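Local atomic coordinates of periplasmic beta-glucosidase (Pseudomonas aeruginosa, PDB entry 6R5T), a protein that probably hydrolyses terminal, non-reducing beta-D-glucosyl residues with release of beta-D-glucose, as a periplasmic member of glycoside hydrolase family 3. Residues 389-394 with 407-412; 428-433 with 496-501. The protein carries 1 engineered substitution. All coordinates share one frame; numbering follows the deposited sequence.

Contact 1: residues 389-394 with 407-412; sequences KSQRDV and AVTVYQ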
# COMPACT_ATOMS: atom_id res chain seq x y z
N LYS A 389 11.29 -33.64 3.24
CA LYS A 389 11.97 -34.42 2.19
C LYS A 389 11.85 -33.75 0.81
O LYS A 389 12.00 -34.47 -0.21
CB LYS A 389 11.35 -35.82 2.14
CG LYS A 389 11.76 -36.69 3.29
CD LYS A 389 11.43 -38.14 3.03
CE LYS A 389 11.90 -39.04 4.15
NZ LYS A 389 11.64 -40.46 3.81
N SER A 390 11.68 -32.45 0.76
CA SER A 390 11.54 -31.76 -0.53
C SER A 390 12.89 -31.29 -1.08
O SER A 390 13.49 -30.36 -0.51
CB SER A 390 10.60 -30.61 -0.41
OG SER A 390 10.47 -30.02 -1.69
N GLN A 391 13.36 -31.91 -2.15
CA GLN A 391 14.55 -31.41 -2.87
C GLN A 391 14.17 -30.23 -3.74
O GLN A 391 14.97 -29.34 -3.85
CB GLN A 391 15.11 -32.53 -3.74
CG GLN A 391 15.86 -33.57 -2.92
CD GLN A 391 16.41 -34.71 -3.74
OE1 GLN A 391 15.66 -35.32 -4.51
NE2 GLN A 391 17.70 -34.98 -3.56
N ARG A 392 12.97 -30.23 -4.33
CA ARG A 392 12.58 -29.14 -5.25
C ARG A 392 12.49 -27.85 -4.46
O ARG A 392 12.91 -26.78 -4.98
CB ARG A 392 11.27 -29.44 -5.96
CG ARG A 392 10.87 -28.34 -6.92
CD ARG A 392 11.80 -28.23 -8.12
NE ARG A 392 11.54 -27.07 -8.96
CZ ARG A 392 12.00 -25.84 -8.71
NH1 ARG A 392 11.71 -24.85 -9.54
NH2 ARG A 392 12.72 -25.59 -7.64
N ASP A 393 11.99 -27.90 -3.22
CA ASP A 393 11.78 -26.61 -2.51
C ASP A 393 13.09 -26.07 -1.92
O ASP A 393 13.28 -24.84 -1.89
CB ASP A 393 10.69 -26.77 -1.47
CG ASP A 393 9.36 -27.03 -2.16
OD1 ASP A 393 8.96 -26.25 -3.02
OD2 ASP A 393 8.83 -28.13 -1.96
N VAL A 394 14.00 -26.94 -1.49
CA VAL A 394 15.17 -26.43 -0.73
C VAL A 394 16.04 -25.57 -1.65
O VAL A 394 16.66 -24.62 -1.15
CB VAL A 394 15.94 -27.55 -0.03
CG1 VAL A 394 16.65 -28.45 -1.05
CG2 VAL A 394 16.89 -26.99 1.02
N ALA A 407 20.27 -32.09 -4.42
CA ALA A 407 20.08 -31.27 -3.20
C ALA A 407 19.93 -32.14 -1.94
O ALA A 407 19.39 -33.25 -1.99
CB ALA A 407 18.90 -30.35 -3.38
N VAL A 408 20.37 -31.57 -0.81
CA VAL A 408 20.26 -32.24 0.50
C VAL A 408 19.00 -31.74 1.21
O VAL A 408 18.97 -30.54 1.59
CB VAL A 408 21.52 -32.01 1.34
CG1 VAL A 408 21.41 -32.75 2.67
CG2 VAL A 408 22.79 -32.36 0.60
N THR A 409 18.02 -32.59 1.39
CA THR A 409 16.81 -32.25 2.17
C THR A 409 17.11 -32.07 3.66
O THR A 409 18.16 -32.47 4.16
CB THR A 409 15.71 -33.28 1.98
OG1 THR A 409 16.15 -34.47 2.65
CG2 THR A 409 15.38 -33.56 0.53
N VAL A 410 16.18 -31.45 4.36
CA VAL A 410 16.32 -31.33 5.83
C VAL A 410 16.38 -32.74 6.42
O VAL A 410 17.29 -33.00 7.21
CB VAL A 410 15.19 -30.52 6.46
CG1 VAL A 410 15.26 -30.60 7.98
CG2 VAL A 410 15.26 -29.10 5.95
N TYR A 411 15.50 -33.64 5.99
CA TYR A 411 15.56 -35.04 6.47
C TYR A 411 16.95 -35.63 6.26
O TYR A 411 17.56 -36.21 7.16
CB TYR A 411 14.47 -35.88 5.82
CG TYR A 411 14.53 -37.29 6.33
CD1 TYR A 411 15.37 -38.22 5.74
CD2 TYR A 411 13.79 -37.66 7.44
CE1 TYR A 411 15.43 -39.52 6.22
CE2 TYR A 411 13.84 -38.95 7.93
CZ TYR A 411 14.70 -39.85 7.34
OH TYR A 411 14.77 -41.13 7.82
N GLN A 412 17.51 -35.52 5.05
CA GLN A 412 18.79 -36.15 4.72
C GLN A 412 19.90 -35.50 5.51
O GLN A 412 20.84 -36.19 5.91
CB GLN A 412 19.04 -36.09 3.20
CG GLN A 412 20.26 -36.86 2.78
CD GLN A 412 20.04 -38.34 3.00
OE1 GLN A 412 19.05 -38.89 2.54
NE2 GLN A 412 20.89 -38.94 3.82
O HOH W 1 14.06 -30.33 2.46

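Contact 2: residues 428-433 with 496-501; sequences KGANVS and PASQRR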
# COMPACT_ATOMS: atom_id res chain seq x y z
N LYS A 428 4.94 -37.19 6.52
CA LYS A 428 4.69 -35.96 5.75
C LYS A 428 3.79 -35.01 6.54
O LYS A 428 4.03 -33.75 6.48
CB LYS A 428 4.07 -36.28 4.41
CG LYS A 428 4.11 -35.10 3.48
CD LYS A 428 3.66 -35.42 2.13
CE LYS A 428 3.62 -34.17 1.29
NZ LYS A 428 3.64 -34.53 -0.14
N GLY A 429 2.71 -35.51 7.16
CA GLY A 429 1.90 -34.66 8.05
C GLY A 429 0.81 -33.88 7.37
O GLY A 429 -0.29 -33.85 7.86
N ALA A 430 1.14 -33.20 6.26
CA ALA A 430 0.18 -32.42 5.49
C ALA A 430 0.80 -32.23 4.11
O ALA A 430 1.99 -32.23 4.00
CB ALA A 430 -0.10 -31.10 6.14
N ASN A 431 -0.04 -31.96 3.14
CA ASN A 431 0.43 -31.42 1.86
C ASN A 431 0.77 -29.94 2.08
O ASN A 431 0.33 -29.34 3.08
CB ASN A 431 -0.65 -31.62 0.79
CG ASN A 431 -0.71 -33.04 0.29
OD1 ASN A 431 0.32 -33.67 0.07
ND2 ASN A 431 -1.93 -33.49 0.13
N VAL A 432 1.50 -29.36 1.15
CA VAL A 432 1.96 -27.94 1.31
C VAL A 432 0.75 -27.03 1.43
O VAL A 432 0.81 -25.98 2.10
CB VAL A 432 2.90 -27.48 0.19
CG1 VAL A 432 4.19 -28.24 0.17
CG2 VAL A 432 2.30 -27.49 -1.17
N SER A 433 -0.35 -27.37 0.76
CA SER A 433 -1.64 -26.67 0.87
C SER A 433 -2.75 -27.71 0.93
O SER A 433 -2.63 -28.74 0.30
CB SER A 433 -1.85 -25.70 -0.26
OG SER A 433 -3.09 -24.98 -0.10
N PRO A 496 0.81 -22.00 5.36
CA PRO A 496 -0.45 -22.53 4.84
C PRO A 496 -1.29 -23.26 5.89
O PRO A 496 -0.75 -23.95 6.75
CB PRO A 496 -0.01 -23.48 3.73
CG PRO A 496 1.32 -22.86 3.27
CD PRO A 496 1.97 -22.34 4.53
N ALA A 497 -2.61 -23.14 5.76
CA ALA A 497 -3.57 -23.64 6.76
C ALA A 497 -3.39 -25.15 7.00
O ALA A 497 -3.52 -25.58 8.15
CB ALA A 497 -4.98 -23.34 6.33
N SER A 498 -3.14 -25.93 5.96
CA SER A 498 -3.02 -27.41 6.14
C SER A 498 -1.87 -27.67 7.11
O SER A 498 -1.94 -28.62 7.96
CB SER A 498 -2.81 -28.15 4.87
OG SER A 498 -1.65 -27.62 4.19
N GLN A 499 -0.79 -26.90 6.98
CA GLN A 499 0.38 -27.07 7.84
C GLN A 499 0.14 -26.48 9.25
O GLN A 499 0.73 -26.98 10.20
CB GLN A 499 1.59 -26.48 7.14
CG GLN A 499 1.96 -27.20 5.86
CD GLN A 499 3.11 -26.48 5.20
OE1 GLN A 499 4.17 -26.42 5.83
NE2 GLN A 499 2.91 -25.91 4.01
N ARG A 500 -0.61 -25.38 9.37
CA ARG A 500 -0.89 -24.82 10.73
C ARG A 500 -1.78 -25.80 11.49
O ARG A 500 -1.58 -25.94 12.71
CB ARG A 500 -1.56 -23.45 10.65
CG ARG A 500 -0.62 -22.40 10.11
CD ARG A 500 -1.10 -20.95 10.22
NE ARG A 500 -2.08 -20.74 9.20
CZ ARG A 500 -3.38 -20.73 9.40
NH1 ARG A 500 -3.85 -20.82 10.64
NH2 ARG A 500 -4.20 -20.56 8.38
N ARG A 501 -2.68 -26.49 10.80
CA ARG A 501 -3.51 -27.53 11.46
C ARG A 501 -2.58 -28.62 12.01
O ARG A 501 -2.77 -29.09 13.17
CB ARG A 501 -4.48 -28.10 10.43
CG ARG A 501 -5.47 -29.08 11.03
CD ARG A 501 -6.44 -29.48 9.93
NE ARG A 501 -7.38 -30.46 10.47
CZ ARG A 501 -8.15 -31.26 9.73
NH1 ARG A 501 -8.05 -31.25 8.41
NH2 ARG A 501 -8.95 -32.12 10.32

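Contact 1: residues 389-394 with 407-412
The backbones of 389-394 and 407-412 run in opposite directions, with Lys389 CA 5.3 Å from Thr409 CA and Gln391 CA facing Ala407 CA. Each segment turns into a helix, at Ser390 and Thr409. Both residues are N-caps: Ser390 OG accepts from Asp393 N, and Thr409 OG1 accepts from Gln412 N at 3.0 Å. Ser390 OG also donates to Asp393 OD2, 2.5 Å away and met from above the carboxylate plane. The one direct hydrogen bond between the segments comes from Gln391. Its extended side chain brings NE2 2.9 Å from Ala407 O. The bond is nearly straight (169°), lies in the carbonyl plane and uses a lone pair. Thr409 CG2 packs beside it, 3.5 Å from Gln391 CG and equally near Lys389 C. At one end, Val394 CG1 touches Ala407 CB at 3.8 Å. At the other, Lys389 runs alongside Tyr411, extended beyond CG. Its CE sits over the ring centre as a CH-pi contact, 3.8 Å above the plane. NZ follows as a cation-pi partner, 4.6 Å from the Tyr411 ring centroid. A water links Ser390 O to Val410 N in the first turn of the second helix. The arrangement belongs to the beta-alpha-beta crossover from strand 380-384 to strand 423-427 in the family 3 C-terminal domain.

Contact 2: residues 428-433 with 496-501
Residues 428-433 form an irregular loop laid across the first turn of helix 497-508. Two carbonyl groups of the loop take hydrogen bonds from two successive helix side chains. Ser498 OG, placed between its own backbone N and carbonyl carbon (chi1 55°), donates to Asn431 O at 2.8 Å. It comes from above the carbonyl plane and not along a lone pair. Gln499 serves the next carbonyl. Its CG is anti to its carbonyl carbon, and the chain is extended beyond CG. NE2 therefore arrives 2.8 Å from Val432 O, in the carbonyl plane and on a lone pair, with an N-H...O angle of 156°. The other end of this amide is also used: Gln499 OE1 accepts from Gly478 N, which fixes the rotation of the group. Val432 O is tightly packed as well, with Pro496 CB only 3.1 Å away and Pro496 CG at 3.4 Å. Earlier in the loop, Ala430 CB points at the helix and rests 3.6 Å from Ser498 O.

The other polar side chains of the loop find partners outside the two segments. Those of Asn431 and Ser433 start away from the helix. Asn431 OD1 accepts from Asp452 N, and its bond from Lys428 NZ is weak at 3.4 Å. Lys428 NZ has a second acceptor in Glu450 O. Ser433 OG accepts a hydrogen bond from Asp435 N. On the helix, Pro496 at the N-cap position offers its O to Arg500 N, and Arg501 NH2 forms a salt bridge with Glu457.

The loop joins edge strand 423-427 to helix 436-442, where Leu439 packs on Val432 and Ser433. Helix 456-468 adjoins both segments, through Asn431 and Arg501. Gly478, the partner of Gln499, ends strand 472-478, and Pro386, just past strand 380-384, touches both Val432 and Gln499.

In the fold
Both contacts belong to the C-terminal domain of the family 3 enzyme. Their centres are about 17 Å apart and their nearest atoms about 5 Å, so they do not touch. They follow in series: helix 410-418, begun in contact 1, leads to strand 423-427, which runs into the loop of contact 2. Tyr426 of that strand also makes a cation-pi contact with Lys389. Both contacts lie away from the glycan pocket and the magnesium site. The chain still connects them to the pocket. Trp398, a pocket residue, sits in the loop between the two segments of contact 1. Glu486, another, lies in the loop that leads to 496-501.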